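Local coordinates for protein esterase D (Cellvibrio japonicus, PDB 2W87) that binds glucuronic acid beside a calcium ion through this family 35 carbohydrate-binding module, part of a larger enzyme that probably degrades plant cell walls, at residues L55-A60 / Y81-P86. Sequence-based numbering, arbitrary orientation.
Sequences LTIRYA and YTVSLP
Ile57 faces Val83 with 9.1 Å between their CA atoms, and Tyr59 faces Leu85 at 8.1 Å, a spacing that leaves room for side chains between two backbones running in roughly the same direction. The ends of Ile57 and Val83 meet across the gap, Ile57 CD1 3.9 Å from Val83 CG1. Both belong to the interior of the β-sandwich fold of this carbohydrate-binding module: strand 51-60 comes from the four-stranded antiparallel sheet, while strand 80-83 pairs with 69-73 in the opposing one. Leu126 packs on Ile57 and Leu71 on Val83. Past the end of strand 80-83, Leu85 sets CD2 squarely over one face of the Tyr59 ring, a CH-π contact 3.7 Å from the centroid and 12° off the normal. A chi1 of 72°, with CG between the backbone N and the carbonyl carbon, swings the ring across to Leu85 and Pro86, where Tyr59 OH makes a close van der Waals contact with the proline CD methylene at 3.3 Å. Pro86 O sits in plane at the ring edge, 3.4 Å from Tyr59 CE1. A water hydrogen-bonds Tyr59 OH at 2.9 Å and weakly bridges it to Pro86 O. The side chain of glucuronate-binding Arg67 lies about 5 Å from that of Leu85.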
ATOM      1  N   LEU A  55       0.891   9.648   1.832  1.00 15.46           N
ATOM      2  CA  LEU A  55       1.200   8.296   1.396  1.00 15.34           C
ATOM      3  C   LEU A  55       0.971   8.258  -0.097  1.00 14.58           C
ATOM      4  O   LEU A  55      -0.075   8.711  -0.557  1.00 14.92           O
ATOM      5  CB  LEU A  55       0.278   7.269   2.059  1.00 15.46           C
ATOM      6  CG  LEU A  55       0.291   7.191   3.563  1.00 16.55           C
ATOM      7  CD1 LEU A  55      -0.398   5.922   4.032  1.00 17.60           C
ATOM      8  CD2 LEU A  55       1.684   7.212   4.095  1.00 17.67           C
ATOM      9  N   THR A  56       1.940   7.728  -0.844  1.00 14.09           N
ATOM     10  CA  THR A  56       1.808   7.575  -2.269  1.00 13.84           C
ATOM     11  C   THR A  56       1.955   6.092  -2.593  1.00 13.55           C
ATOM     12  O   THR A  56       2.980   5.479  -2.295  1.00 13.20           O
ATOM     13  CB  THR A  56       2.846   8.449  -3.001  1.00 14.51           C
ATOM     14  OG1 THR A  56       2.588   9.836  -2.708  1.00 16.39           O
ATOM     15  CG2 THR A  56       2.778   8.237  -4.501  1.00 14.99           C
ATOM     16  N   ILE A  57       0.898   5.525  -3.164  1.00 12.65           N
ATOM     17  CA  ILE A  57       0.853   4.111  -3.529  1.00 12.78           C
ATOM     18  C   ILE A  57       0.992   3.973  -5.022  1.00 11.24           C
ATOM     19  O   ILE A  57       0.185   4.531  -5.767  1.00 11.04           O
ATOM     20  CB  ILE A  57      -0.513   3.521  -3.107  1.00 13.24           C
ATOM     21  CG1 ILE A  57      -0.682   3.620  -1.591  1.00 14.94           C
ATOM     22  CG2 ILE A  57      -0.672   2.067  -3.592  1.00 13.83           C
ATOM     23  CD1 ILE A  57      -2.093   3.275  -1.143  1.00 16.08           C
ATOM     24  N   ARG A  58       2.020   3.264  -5.471  1.00 10.16           N
ATOM     25  CA  ARG A  58       2.229   3.031  -6.897  1.00 10.31           C
ATOM     26  C   ARG A  58       1.650   1.662  -7.261  1.00  9.94           C
ATOM     27  O   ARG A  58       1.923   0.664  -6.588  1.00  9.70           O
ATOM     28  CB  ARG A  58       3.713   3.095  -7.237  1.00 11.05           C
ATOM     29  CG  ARG A  58       3.980   3.136  -8.722  1.00 11.21           C
ATOM     30  CD  ARG A  58       5.389   3.568  -9.015  1.00 12.09           C
ATOM     31  NE  ARG A  58       5.623   3.754 -10.452  1.00 12.81           N
ATOM     32  CZ  ARG A  58       6.146   2.838 -11.253  1.00 12.73           C
ATOM     33  NH1 ARG A  58       6.516   1.652 -10.783  1.00 12.92           N
ATOM     34  NH2 ARG A  58       6.302   3.117 -12.540  1.00 13.43           N
ATOM     35  N   TYR A  59       0.847   1.616  -8.312  1.00 10.12           N
ATOM     36  CA  TYR A  59       0.049   0.418  -8.583  1.00  9.64           C
ATOM     37  C   TYR A  59      -0.236   0.252 -10.073  1.00  9.93           C
ATOM     38  O   TYR A  59      -0.146   1.209 -10.848  1.00  9.32           O
ATOM     39  CB  TYR A  59      -1.267   0.457  -7.817  1.00 10.27           C
ATOM     40  CG  TYR A  59      -2.240   1.460  -8.360  1.00  9.98           C
ATOM     41  CD1 TYR A  59      -3.251   1.080  -9.256  1.00 10.48           C
ATOM     42  CD2 TYR A  59      -2.129   2.798  -8.039  1.00 11.18           C
ATOM     43  CE1 TYR A  59      -4.129   2.035  -9.794  1.00 10.72           C
ATOM     44  CE2 TYR A  59      -3.015   3.752  -8.572  1.00 12.36           C
ATOM     45  CZ  TYR A  59      -4.012   3.349  -9.436  1.00 11.98           C
ATOM     46  OH  TYR A  59      -4.877   4.300  -9.983  1.00 14.48           O
ATOM     47  N   ALA A  60      -0.613  -0.969 -10.449  1.00  9.96           N
ATOM     48  CA  ALA A  60      -1.065  -1.276 -11.803  1.00 10.14           C
ATOM     49  C   ALA A  60      -2.385  -2.003 -11.690  1.00 10.45           C
ATOM     50  O   ALA A  60      -2.514  -2.889 -10.875  1.00  9.57           O
ATOM     51  CB  ALA A  60      -0.056  -2.155 -12.519  1.00 11.39           C
ATOM     52  N   TYR A  81      -9.361   4.913   6.139  1.00 12.67           N
ATOM     53  CA  TYR A  81      -9.314   5.768   4.971  1.00 12.91           C
ATOM     54  C   TYR A  81      -9.719   4.984   3.754  1.00 12.46           C
ATOM     55  O   TYR A  81      -9.695   3.741   3.763  1.00 13.26           O
ATOM     56  CB  TYR A  81      -7.890   6.274   4.750  1.00 13.30           C
ATOM     57  CG  TYR A  81      -7.343   7.148   5.858  1.00 13.05           C
ATOM     58  CD1 TYR A  81      -7.438   8.523   5.773  1.00 13.29           C
ATOM     59  CD2 TYR A  81      -6.697   6.596   6.957  1.00 13.45           C
ATOM     60  CE1 TYR A  81      -6.933   9.331   6.767  1.00 13.44           C
ATOM     61  CE2 TYR A  81      -6.217   7.392   7.959  1.00 14.88           C
ATOM     62  CZ  TYR A  81      -6.325   8.760   7.845  1.00 14.99           C
ATOM     63  OH  TYR A  81      -5.832   9.566   8.847  1.00 16.81           O
ATOM     64  N   THR A  82     -10.054   5.701   2.689  1.00 11.49           N
ATOM     65  CA  THR A  82     -10.440   5.071   1.437  1.00 12.79           C
ATOM     66  C   THR A  82      -9.412   5.451   0.382  1.00 13.32           C
ATOM     67  O   THR A  82      -9.008   6.603   0.341  1.00 15.45           O
ATOM     68  CB  THR A  82     -11.849   5.525   1.014  1.00 12.25           C
ATOM     69  OG1 THR A  82     -11.874   6.954   0.870  1.00 11.60           O
ATOM     70  CG2 THR A  82     -12.878   5.098   2.067  1.00 13.27           C
ATOM     71  N   VAL A  83      -8.975   4.492  -0.452  1.00 13.42           N
ATOM     72  CA  VAL A  83      -8.002   4.757  -1.508  1.00 14.14           C
ATOM     73  C   VAL A  83      -8.628   4.347  -2.828  1.00 13.40           C
ATOM     74  O   VAL A  83      -9.027   3.210  -2.990  1.00 13.31           O
ATOM     75  CB  VAL A  83      -6.682   3.971  -1.297  1.00 14.16           C
ATOM     76  CG1 VAL A  83      -5.677   4.287  -2.375  1.00 15.40           C
ATOM     77  CG2 VAL A  83      -6.076   4.290   0.072  1.00 14.81           C
ATOM     78  N   SER A  84      -8.745   5.298  -3.743  1.00 13.46           N
ATOM     79  CA  SER A  84      -9.342   5.037  -5.054  1.00 13.65           C
ATOM     80  C   SER A  84      -8.277   4.501  -5.979  1.00 13.34           C
ATOM     81  O   SER A  84      -7.228   5.134  -6.134  1.00 12.73           O
ATOM     82  CB  SER A  84      -9.893   6.327  -5.643  1.00 15.02           C
ATOM     83  OG  SER A  84     -10.885   6.876  -4.800  1.00 17.63           O
ATOM     84  N   LEU A  85      -8.573   3.386  -6.633  1.00 12.22           N
ATOM     85  CA  LEU A  85      -7.609   2.672  -7.465  1.00 11.32           C
ATOM     86  C   LEU A  85      -8.256   2.278  -8.809  1.00 11.61           C
ATOM     87  O   LEU A  85      -8.580   1.122  -9.058  1.00 10.70           O
ATOM     88  CB  LEU A  85      -7.104   1.456  -6.693  1.00 11.25           C
ATOM     89  CG  LEU A  85      -6.318   1.778  -5.403  1.00 10.44           C
ATOM     90  CD1 LEU A  85      -6.060   0.497  -4.558  1.00 10.68           C
ATOM     91  CD2 LEU A  85      -5.003   2.467  -5.704  1.00 11.86           C
ATOM     92  N   PRO A  86      -8.416   3.255  -9.698  1.00 11.42           N
ATOM     93  CA  PRO A  86      -8.993   3.021 -11.012  1.00 11.81           C
ATOM     94  C   PRO A  86      -8.105   2.201 -11.921  1.00 12.55           C
ATOM     95  O   PRO A  86      -6.945   1.958 -11.626  1.00 12.39           O
ATOM     96  CB  PRO A  86      -9.221   4.451 -11.563  1.00 12.10           C
ATOM     97  CG  PRO A  86      -8.248   5.291 -10.815  1.00 12.26           C
ATOM     98  CD  PRO A  86      -8.070   4.667  -9.475  1.00 11.43           C
TER
HETATM   99  O   HOH W   1      -5.220   4.652 -12.805  1.00 19.60           O